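Local structure of BepC protein (Bartonella tribocorum, 4WGJ) at residues G199-Q202 and P203-L207; R187-T190 and A191-A195; Q136-A139 and E140-D144. The protein probably transfers AMP from ATP to threonine or tyrosine side chains of target proteins, through the Fic domain contained in this N-terminal piece of a longer effector. One frame throughout, in Å; residues are numbered along the deposited sequence. Where two conformers were deposited one is given.

Contact 1: residues G199-Q202 and P203-L207; sequences GNSQ and PMKDL
Gln202 and Asp206, one helical turn apart, are joined twice. In the side chains, Gln202 NE2 donates to Asp206 OD1 over 2.9 Å. The oxygen lies in the amide plane of Gln202, but the nitrogen meets it from above the carboxylate plane, 44° out of it. The bend at chi2 of Gln202 (56°) turns its amide along the helix toward Asp206. In the backbone, Asp206 N donates to Gln202 O at 2.9 Å, and Lys205 N donates to Ser201 O at the same length.

This is the N-terminal start of helix 202-211. Asn200 caps it: its OD1 takes the N-H of Gln202 at 3.1 Å, from above the carbonyl plane. A water bridges the same turn, donating a hydrogen bond to Asn200 O and accepting one from Met204 N.

The packing contacts are modest. Pro203 CD lies 3.4 Å from Asn200 ND2, and the two side chains cross at about a right angle. That ND2 is hydrogen-bonded to Glu194 OE1. Lys205 sets its CG 3.2 Å from Ser201 O and sends NZ to a salt bridge with Asp144 and a hydrogen bond with the backbone O of Glu140, both on helix 135-152.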
ATOM      1  N   GLY A 199      18.602   3.879  -3.092  1.00 14.07           N
ATOM      2  CA  GLY A 199      19.226   2.776  -2.380  1.00 18.82           C
ATOM      3  C   GLY A 199      19.673   3.133  -0.976  1.00 22.08           C
ATOM      4  O   GLY A 199      20.583   2.513  -0.429  1.00 20.58           O
ATOM      5  N   ASN A 200      19.024   4.134  -0.387  1.00 17.09           N
ATOM      6  CA  ASN A 200      19.347   4.601   0.960  1.00 15.57           C
ATOM      7  C   ASN A 200      18.198   4.311   1.914  1.00 14.62           C
ATOM      8  O   ASN A 200      17.185   5.016   1.893  1.00 14.02           O
ATOM      9  CB  ASN A 200      19.645   6.099   0.951  1.00 13.73           C
ATOM     10  CG  ASN A 200      19.828   6.672   2.349  1.00 20.53           C
ATOM     11  OD1 ASN A 200      20.129   5.951   3.305  1.00 19.72           O
ATOM     12  ND2 ASN A 200      19.650   7.976   2.470  1.00 16.61           N
ATOM     13  N   SER A 201      18.360   3.294   2.756  1.00 12.63           N
ATOM     14  CA  SER A 201      17.282   2.867   3.648  0.58 13.04           C
ATOM     15  C   SER A 201      17.281   3.577   5.003  1.00 14.30           C
ATOM     16  O   SER A 201      16.385   3.359   5.828  1.00 14.29           O
ATOM     17  CB  SER A 201      17.363   1.355   3.873  0.58 15.89           C
ATOM     18  OG  SER A 201      18.601   1.018   4.473  0.58 16.36           O
ATOM     19  N   GLN A 202      18.277   4.418   5.252  1.00 17.71           N
ATOM     20  CA  GLN A 202      18.371   5.030   6.578  1.00 18.82           C
ATOM     21  C   GLN A 202      17.159   5.898   6.951  1.00 15.64           C
ATOM     22  O   GLN A 202      16.673   5.797   8.081  1.00 15.85           O
ATOM     23  CB  GLN A 202      19.659   5.851   6.719  1.00 17.16           C
ATOM     24  CG  GLN A 202      20.001   6.154   8.169  1.00 23.09           C
ATOM     25  CD  GLN A 202      20.109   4.878   8.999  1.00 30.23           C
ATOM     26  OE1 GLN A 202      20.862   3.964   8.658  1.00 31.54           O
ATOM     27  NE2 GLN A 202      19.331   4.798  10.072  1.00 30.18           N
ATOM     28  N   PRO A 203      16.664   6.749   6.029  1.00 13.66           N
ATOM     29  CA  PRO A 203      15.472   7.516   6.404  1.00 11.34           C
ATOM     30  C   PRO A 203      14.280   6.626   6.769  1.00 10.23           C
ATOM     31  O   PRO A 203      13.534   6.954   7.703  1.00 11.03           O
ATOM     32  CB  PRO A 203      15.177   8.329   5.144  1.00 14.14           C
ATOM     33  CG  PRO A 203      16.524   8.547   4.539  1.00 16.25           C
ATOM     34  CD  PRO A 203      17.240   7.238   4.760  1.00 14.83           C
ATOM     35  N   MET A 204      14.111   5.511   6.063  1.00 12.31           N
ATOM     36  CA  MET A 204      12.990   4.619   6.370  1.00 11.99           C
ATOM     37  C   MET A 204      13.221   3.927   7.713  1.00 12.80           C
ATOM     38  O   MET A 204      12.290   3.766   8.503  1.00 13.76           O
ATOM     39  CB  MET A 204      12.788   3.583   5.260  1.00 13.64           C
ATOM     40  CG  MET A 204      11.504   2.789   5.411  1.00 11.43           C
ATOM     41  SD  MET A 204      10.055   3.814   5.121  1.00 15.85           S
ATOM     42  CE  MET A 204      10.112   3.967   3.332  1.00 15.08           C
ATOM     43  N   LYS A 205      14.454   3.501   7.966  1.00 11.15           N
ATOM     44  CA  LYS A 205      14.803   2.919   9.262  0.57 12.29           C
ATOM     45  C   LYS A 205      14.482   3.891  10.388  1.00 12.05           C
ATOM     46  O   LYS A 205      13.894   3.508  11.410  1.00 14.50           O
ATOM     47  CB  LYS A 205      16.282   2.536   9.306  0.57 14.11           C
ATOM     48  CG  LYS A 205      16.654   1.426   8.336  0.57 15.80           C
ATOM     49  CD  LYS A 205      16.062   0.092   8.745  0.57 14.64           C
ATOM     50  CE  LYS A 205      16.478  -1.003   7.765  0.57 17.64           C
ATOM     51  NZ  LYS A 205      15.793  -2.281   8.061  0.57 18.08           N
ATOM     52  N   ASP A 206      14.868   5.151  10.197  1.00 12.91           N
ATOM     53  CA  ASP A 206      14.605   6.187  11.188  1.00 12.01           C
ATOM     54  C   ASP A 206      13.107   6.376  11.382  1.00 11.44           C
ATOM     55  O   ASP A 206      12.637   6.536  12.512  1.00 16.63           O
ATOM     56  CB  ASP A 206      15.245   7.522  10.776  1.00 14.34           C
ATOM     57  CG  ASP A 206      16.767   7.490  10.823  1.00 24.77           C
ATOM     58  OD1 ASP A 206      17.344   6.524  11.372  1.00 22.88           O
ATOM     59  OD2 ASP A 206      17.387   8.455  10.326  1.00 28.93           O
ATOM     60  N   LEU A 207      12.369   6.372  10.276  1.00 10.52           N
ATOM     61  CA  LEU A 207      10.925   6.548  10.317  0.51 10.74           C
ATOM     62  C   LEU A 207      10.286   5.468  11.182  1.00 11.53           C
ATOM     63  O   LEU A 207       9.483   5.754  12.070  1.00 11.27           O
ATOM     64  CB  LEU A 207      10.348   6.524   8.900  0.51 10.88           C
ATOM     65  CG  LEU A 207       8.831   6.672   8.761  0.51 13.97           C
ATOM     66  CD1 LEU A 207       8.361   7.946   9.426  0.51 12.62           C
ATOM     67  CD2 LEU A 207       8.437   6.663   7.286  0.51 15.08           C
TER
HETATM   68  O   HOH W   1      14.799   5.390   3.230  1.00 12.49           O

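Contact 2: residues R187-T190 and A191-A195; sequences RMTT and ACIEA. With ANP (phosphoaminophosphonic acid-adenylate ester), chain B; GLY (glycine), chain D.
The nucleotide pocket of this Fic domain is lined on one side by helix 185-198, where Thr189, Cys192 and Ile193 meet the bound ATP analogue AMPPNP. Thr189 and Ile193 lie side by side and point the same way. Thr189 CG2 touches Ile193 CD1 at 3.5 Å, closer than usual van der Waals contact. Thr189 CG2 is anti to its own nitrogen, which leaves OG1 beside that nitrogen, and OG1 is hydrogen-bonded to Lys185 O one turn back. Ile193 CG1 then reaches the adenine, 3.6 Å from ANP C6.

Cys192 lies beside the ribose. Its SG is 3.2 Å from ANP O2', and the CA of Thr189 is also near that hydroxyl. Met188 SD packs on Cys192 SG at 3.7 Å. The methionine chain is bent at chi2 and chi3, which folds its thioether back toward the cysteine. Met188 also faces a bound glycine, with CB 3.6 Å from the carboxylate oxygen OXT. It belongs to the glycine pocket, next along the helix to the nucleotide-facing Thr189.

Four backbone bonds run between 187-190 and 191-195. The shortest runs from Ile193 N to Thr189 O, 2.8 Å, and the longest from Ala191 N to Arg187 O, 3.2 Å. On the exposed side Glu194 CG packs 3.3 Å from Thr190 O.

Among the neighbouring elements, helix 202-211 covers Ala191, Cys192 and Met188 through Met204 and Leu207. Helix 135-152 meets Met188 with Phe146, Cys192 with Glu150 and Ala195 with Met147. Glu150 is itself hydrogen-bonded to the nucleotide. Tyr103, from a loop, touches Ile193.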
ATOM      1  N   ARG A 187       7.577  13.744   4.850  1.00 12.03           N
ATOM      2  CA  ARG A 187       8.473  12.836   5.574  1.00 13.49           C
ATOM      3  C   ARG A 187       8.420  11.426   4.969  1.00 11.49           C
ATOM      4  O   ARG A 187       9.457  10.786   4.750  1.00 13.78           O
ATOM      5  CB  ARG A 187       8.118  12.791   7.070  1.00 18.10           C
ATOM      6  CG  ARG A 187       9.098  11.956   7.904  1.00 18.77           C
ATOM      7  CD  ARG A 187       8.740  11.906   9.392  1.00 17.96           C
ATOM      8  NE  ARG A 187       8.864  13.210  10.039  1.00 17.54           N
ATOM      9  CZ  ARG A 187       9.913  13.588  10.765  1.00 18.14           C
ATOM     10  NH1 ARG A 187      10.936  12.758  10.957  1.00 17.62           N
ATOM     11  NH2 ARG A 187       9.937  14.794  11.309  1.00 16.70           N
ATOM     12  N   MET A 188       7.210  10.941   4.696  1.00 11.08           N
ATOM     13  CA  MET A 188       7.046   9.595   4.154  1.00 11.20           C
ATOM     14  C   MET A 188       7.610   9.505   2.738  1.00 11.42           C
ATOM     15  O   MET A 188       8.321   8.559   2.410  1.00 11.83           O
ATOM     16  CB  MET A 188       5.579   9.181   4.149  1.00 14.14           C
ATOM     17  CG  MET A 188       5.342   7.838   3.427  1.00 13.42           C
ATOM     18  SD  MET A 188       6.157   6.458   4.266  1.00 20.90           S
ATOM     19  CE  MET A 188       5.167   6.429   5.752  1.00 17.31           C
ATOM     20  N   THR A 189       7.283  10.493   1.908  1.00 11.72           N
ATOM     21  CA  THR A 189       7.767  10.520   0.528  1.00 13.67           C
ATOM     22  C   THR A 189       9.294  10.499   0.489  1.00 15.46           C
ATOM     23  O   THR A 189       9.898   9.718  -0.253  1.00 14.45           O
ATOM     24  CB  THR A 189       7.229  11.750  -0.218  1.00 19.69           C
ATOM     25  OG1 THR A 189       5.812  11.605  -0.372  1.00 21.53           O
ATOM     26  CG2 THR A 189       7.856  11.856  -1.592  1.00 24.04           C
ATOM     27  N   THR A 190       9.920  11.342   1.299  1.00 12.15           N
ATOM     28  CA  THR A 190      11.380  11.363   1.376  1.00 13.00           C
ATOM     29  C   THR A 190      11.953   9.970   1.721  1.00 14.87           C
ATOM     30  O   THR A 190      12.875   9.493   1.053  1.00 13.08           O
ATOM     31  CB  THR A 190      11.844  12.417   2.380  1.00 17.20           C
ATOM     32  OG1 THR A 190      11.562  13.713   1.828  1.00 17.91           O
ATOM     33  CG2 THR A 190      13.342  12.302   2.640  1.00 19.48           C
ATOM     34  N   ALA A 191      11.379   9.298   2.714  1.00 13.37           N
ATOM     35  CA  ALA A 191      11.846   7.963   3.093  1.00 13.08           C
ATOM     36  C   ALA A 191      11.675   6.962   1.954  1.00 15.01           C
ATOM     37  O   ALA A 191      12.571   6.158   1.681  1.00 13.70           O
ATOM     38  CB  ALA A 191      11.112   7.469   4.341  1.00 12.30           C
ATOM     39  N   CYS A 192      10.522   7.014   1.293  1.00 12.14           N
ATOM     40  CA  CYS A 192      10.229   6.093   0.197  1.00 11.75           C
ATOM     41  C   CYS A 192      11.159   6.306  -0.996  1.00 12.58           C
ATOM     42  O   CYS A 192      11.694   5.345  -1.564  1.00 13.87           O
ATOM     43  CB  CYS A 192       8.779   6.253  -0.243  1.00 10.54           C
ATOM     44  SG  CYS A 192       7.610   5.549   0.963  1.00 14.40           S
ATOM     45  N   ILE A 193      11.350   7.571  -1.364  1.00 11.64           N
ATOM     46  CA  ILE A 193      12.209   7.904  -2.499  1.00 12.21           C
ATOM     47  C   ILE A 193      13.668   7.535  -2.220  1.00 12.94           C
ATOM     48  O   ILE A 193      14.339   6.930  -3.063  1.00 14.40           O
ATOM     49  CB  ILE A 193      12.093   9.400  -2.851  1.00 13.47           C
ATOM     50  CG1 ILE A 193      10.711   9.692  -3.443  1.00 19.25           C
ATOM     51  CG2 ILE A 193      13.207   9.829  -3.824  1.00 13.48           C
ATOM     52  CD1 ILE A 193      10.484  11.171  -3.767  1.00 24.34           C
ATOM     53  N   GLU A 194      14.171   7.876  -1.037  1.00 12.47           N
ATOM     54  CA  GLU A 194      15.554   7.539  -0.714  1.00 12.78           C
ATOM     55  C   GLU A 194      15.787   6.031  -0.804  1.00 12.62           C
ATOM     56  O   GLU A 194      16.814   5.583  -1.319  1.00 13.05           O
ATOM     57  CB  GLU A 194      15.936   8.052   0.683  1.00 13.25           C
ATOM     58  CG  GLU A 194      16.135   9.551   0.738  1.00 13.14           C
ATOM     59  CD  GLU A 194      17.441   9.993   0.080  1.00 21.76           C
ATOM     60  OE1 GLU A 194      18.408   9.198   0.042  1.00 19.72           O
ATOM     61  OE2 GLU A 194      17.500  11.137  -0.397  1.00 21.84           O
ATOM     62  N   ALA A 195      14.836   5.253  -0.309  1.00 13.28           N
ATOM     63  CA  ALA A 195      14.964   3.800  -0.336  1.00 12.92           C
ATOM     64  C   ALA A 195      14.911   3.263  -1.752  1.00 13.67           C
ATOM     65  O   ALA A 195      15.788   2.505  -2.173  1.00 14.32           O
ATOM     66  CB  ALA A 195      13.870   3.152   0.499  1.00 11.37           C
TER
HETATM   67  PG  ANP B 301      -0.720   8.229  -0.128  1.00 28.78           P
HETATM   68  O1G ANP B 301      -1.795   8.324   1.021  1.00 26.38           O
HETATM   69  O2G ANP B 301      -0.152   9.606  -0.329  1.00 27.88           O
HETATM   70  O3G ANP B 301       0.410   7.238   0.329  1.00 24.13           O
HETATM   71  PB  ANP B 301      -1.931   6.260  -2.015  1.00 19.43           P
HETATM   72  O1B ANP B 301      -2.413   5.594  -0.767  1.00 15.64           O
HETATM   73  O2B ANP B 301      -3.043   6.365  -3.099  1.00 22.33           O
HETATM   74  N3B ANP B 301      -1.396   7.818  -1.651  1.00 18.77           N
HETATM   75  PA  ANP B 301      -0.204   5.542  -4.112  1.00 17.96           P
HETATM   76  O1A ANP B 301      -0.345   6.921  -4.654  1.00 20.06           O
HETATM   77  O2A ANP B 301      -0.677   4.412  -5.018  1.00 12.82           O
HETATM   78  O3A ANP B 301      -0.798   5.372  -2.644  1.00 18.35           O
HETATM   79  O5' ANP B 301       1.328   5.319  -3.756  1.00 19.30           O
HETATM   80  C5' ANP B 301       1.993   6.297  -2.921  1.00 23.95           C
HETATM   81  C4' ANP B 301       3.274   5.737  -2.354  1.00 26.81           C
HETATM   82  O4' ANP B 301       4.340   5.871  -3.331  1.00 27.73           O
HETATM   83  C3' ANP B 301       3.754   6.458  -1.089  1.00 28.20           C
HETATM   84  O3' ANP B 301       4.230   5.555  -0.095  1.00 27.18           O
HETATM   85  C2' ANP B 301       4.866   7.367  -1.618  1.00 27.43           C
HETATM   86  O2' ANP B 301       5.827   7.708  -0.626  1.00 28.82           O
HETATM   87  C1' ANP B 301       5.456   6.479  -2.709  1.00 26.95           C
HETATM   88  N9  ANP B 301       6.235   7.218  -3.699  1.00 25.77           N
HETATM   89  C8  ANP B 301       5.958   8.461  -4.210  1.00 30.62           C
HETATM   90  N7  ANP B 301       6.848   8.896  -5.070  1.00 31.53           N
HETATM   91  C5  ANP B 301       7.779   7.870  -5.129  1.00 23.41           C
HETATM   92  C6  ANP B 301       8.977   7.711  -5.855  1.00 23.86           C
HETATM   93  N6  ANP B 301       9.453   8.625  -6.705  1.00 22.70           N
HETATM   94  N1  ANP B 301       9.673   6.566  -5.680  1.00 23.07           N
HETATM   95  C2  ANP B 301       9.202   5.652  -4.827  1.00 27.21           C
HETATM   96  N3  ANP B 301       8.090   5.691  -4.088  1.00 20.63           N
HETATM   97  C4  ANP B 301       7.419   6.831  -4.286  1.00 19.46           C
HETATM   98  N   GLY D 303       1.191  10.482   3.445  1.00 52.65           N
HETATM   99  CA  GLY D 303       0.806  10.693   4.828  1.00 57.77           C
HETATM  100  C   GLY D 303       1.416   9.655   5.750  1.00 70.66           C
HETATM  101  O   GLY D 303       1.190   9.646   6.962  1.00 67.45           O
HETATM  102  OXT GLY D 303       2.161   8.789   5.296  1.00 76.56           O

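Contact 3: residues Q136-A139 and E140-D144; sequences QEFA and ENAAD
Phe138 has CG anti to its backbone nitrogen (chi1 177°), and this lays the ring along the helix over Ala142. The methyl CB of Ala142 sits over one ring face, 4.1 Å from the centroid and offset toward the rim. It makes a CH-pi contact, with CE2 of Phe138 the nearest ring atom at 3.8 Å. Asn141 takes the other course. Its CG lies beside the backbone nitrogen (chi1 -78°), so the amide folds back over the preceding turn.

There Asn141 ND2 donates to Glu137 O at 2.8 Å, with the oxygen almost in the amide plane. Asn141 N donates to the same oxygen at 3.1 Å. The two donors reach Glu137 O from opposite faces of its carbonyl plane. Asn141 OD1 is held elsewhere, by Lys127 NZ, and together these bonds fix the rotation of the amide.

Plain helical bonds complete the turn. Ala142 N donates to Phe138 O at 2.8 Å, and Glu140 N to Gln136 O at 3.0 Å. Ala143 N pairs with Ala139 O in the same way.

Outside the turn, Phe138 stacks with His176, and Ala142 packs on Met167 and Phe208. These are i to i+4 contacts within helix 135-152, one a CH-pi contact and one an extra side-chain hydrogen bond to a backbone carbonyl. The helix is part of the mainly helical Fic fold, and this end of it is well away from the nucleotide.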
ATOM      1  N   GLN A 136      13.567  -2.233  18.938  1.00 27.78           N
ATOM      2  CA  GLN A 136      14.564  -1.937  17.917  1.00 27.44           C
ATOM      3  C   GLN A 136      14.540  -2.967  16.797  1.00 23.68           C
ATOM      4  O   GLN A 136      14.604  -2.618  15.617  1.00 22.55           O
ATOM      5  CB  GLN A 136      15.961  -1.878  18.536  1.00 33.83           C
ATOM      6  CG  GLN A 136      17.018  -1.444  17.554  1.00 46.02           C
ATOM      7  CD  GLN A 136      16.700  -0.093  16.945  1.00 55.37           C
ATOM      8  OE1 GLN A 136      16.681   0.924  17.642  1.00 61.90           O
ATOM      9  NE2 GLN A 136      16.436  -0.075  15.643  1.00 54.98           N
ATOM     10  N   GLU A 137      14.452  -4.236  17.178  1.00 23.22           N
ATOM     11  CA  GLU A 137      14.417  -5.326  16.211  1.00 24.16           C
ATOM     12  C   GLU A 137      13.164  -5.266  15.356  1.00 23.73           C
ATOM     13  O   GLU A 137      13.222  -5.491  14.146  1.00 17.78           O
ATOM     14  CB  GLU A 137      14.494  -6.675  16.922  1.00 22.07           C
ATOM     15  CG  GLU A 137      15.819  -6.934  17.618  1.00 27.77           C
ATOM     16  CD  GLU A 137      15.725  -8.065  18.619  1.00 33.02           C
ATOM     17  OE1 GLU A 137      14.586  -8.489  18.932  1.00 26.66           O
ATOM     18  OE2 GLU A 137      16.785  -8.522  19.095  1.00 35.40           O
ATOM     19  N   PHE A 138      12.023  -4.986  15.978  1.00 16.18           N
ATOM     20  CA  PHE A 138      10.798  -4.880  15.200  1.00 15.69           C
ATOM     21  C   PHE A 138      10.876  -3.709  14.225  1.00 15.46           C
ATOM     22  O   PHE A 138      10.512  -3.844  13.065  1.00 15.59           O
ATOM     23  CB  PHE A 138       9.560  -4.706  16.081  1.00 16.55           C
ATOM     24  CG  PHE A 138       8.303  -4.514  15.280  1.00 15.38           C
ATOM     25  CD1 PHE A 138       7.609  -5.611  14.790  1.00 15.02           C
ATOM     26  CD2 PHE A 138       7.846  -3.239  14.968  1.00 16.34           C
ATOM     27  CE1 PHE A 138       6.463  -5.439  14.023  1.00 16.51           C
ATOM     28  CE2 PHE A 138       6.705  -3.065  14.209  1.00 15.20           C
ATOM     29  CZ  PHE A 138       6.017  -4.164  13.734  1.00 13.06           C
ATOM     30  N   ALA A 139      11.349  -2.562  14.700  1.00 14.89           N
ATOM     31  CA  ALA A 139      11.397  -1.373  13.852  1.00 14.36           C
ATOM     32  C   ALA A 139      12.276  -1.618  12.626  1.00 18.32           C
ATOM     33  O   ALA A 139      11.938  -1.217  11.504  1.00 15.41           O
ATOM     34  CB  ALA A 139      11.896  -0.181  14.650  1.00 15.82           C
ATOM     35  N   GLU A 140      13.397  -2.294  12.849  1.00 15.23           N
ATOM     36  CA  GLU A 140      14.333  -2.614  11.767  1.00 17.81           C
ATOM     37  C   GLU A 140      13.714  -3.528  10.725  1.00 16.21           C
ATOM     38  O   GLU A 140      13.768  -3.262   9.515  1.00 15.19           O
ATOM     39  CB  GLU A 140      15.575  -3.293  12.330  1.00 20.94           C
ATOM     40  CG  GLU A 140      16.805  -2.455  12.397  1.00 40.53           C
ATOM     41  CD  GLU A 140      17.989  -3.292  12.808  1.00 46.86           C
ATOM     42  OE1 GLU A 140      18.882  -3.504  11.964  1.00 54.84           O
ATOM     43  OE2 GLU A 140      18.002  -3.766  13.963  1.00 45.06           O
ATOM     44  N   ASN A 141      13.154  -4.636  11.200  1.00 14.75           N
ATOM     45  CA  ASN A 141      12.513  -5.605  10.313  1.00 15.94           C
ATOM     46  C   ASN A 141      11.272  -5.056   9.626  1.00 16.88           C
ATOM     47  O   ASN A 141      11.022  -5.357   8.458  1.00 15.46           O
ATOM     48  CB  ASN A 141      12.151  -6.868  11.088  1.00 19.02           C
ATOM     49  CG  ASN A 141      13.352  -7.760  11.326  1.00 22.95           C
ATOM     50  OD1 ASN A 141      13.714  -8.564  10.467  1.00 31.83           O
ATOM     51  ND2 ASN A 141      13.997  -7.599  12.472  1.00 24.52           N
ATOM     52  N   ALA A 142      10.506  -4.240  10.341  1.00 12.25           N
ATOM     53  CA  ALA A 142       9.283  -3.657   9.781  1.00 14.40           C
ATOM     54  C   ALA A 142       9.592  -2.694   8.643  1.00 11.70           C
ATOM     55  O   ALA A 142       8.863  -2.656   7.652  1.00 12.53           O
ATOM     56  CB  ALA A 142       8.474  -2.948  10.876  1.00 13.34           C
ATOM     57  N   ALA A 143      10.682  -1.936   8.776  1.00 12.76           N
ATOM     58  CA  ALA A 143      11.148  -1.078   7.689  1.00 13.25           C
ATOM     59  C   ALA A 143      11.416  -1.891   6.419  1.00 11.45           C
ATOM     60  O   ALA A 143      11.051  -1.468   5.323  1.00 11.75           O
ATOM     61  CB  ALA A 143      12.406  -0.328   8.099  1.00 12.49           C
ATOM     62  N   ASP A 144      12.064  -3.044   6.573  1.00 12.28           N
ATOM     63  CA  ASP A 144      12.354  -3.910   5.425  1.00 11.52           C
ATOM     64  C   ASP A 144      11.052  -4.403   4.790  1.00 11.20           C
ATOM     65  O   ASP A 144      10.914  -4.438   3.562  1.00 12.80           O
ATOM     66  CB  ASP A 144      13.218  -5.116   5.836  1.00 14.92           C
ATOM     67  CG  ASP A 144      14.651  -4.736   6.185  1.00 24.61           C
ATOM     68  OD1 ASP A 144      15.164  -3.723   5.658  1.00 21.23           O
ATOM     69  OD2 ASP A 144      15.272  -5.474   6.977  1.00 27.84           O
TER

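In the fold
Contact 3 comes first along the chain, near the start of helix 135-152. Contact 2 follows on helix 185-198, and contact 1 comes last, where the chain turns into helix 202-211. Each spans consecutive residues, so none closes a long loop, and the three run in series without nesting or crossing. Through contact 1, helix 202-211 packs against both helix 185-198 and helix 135-152. It joins contact 2 through the probable Asn200 N to Glu194 O hydrogen bond and by packing of Met204 and Leu207. It joins contact 3 through the salt bridge of Lys205 with Asp144. Contacts 2 and 3 do not touch; their nearest atoms are about 7 Å apart.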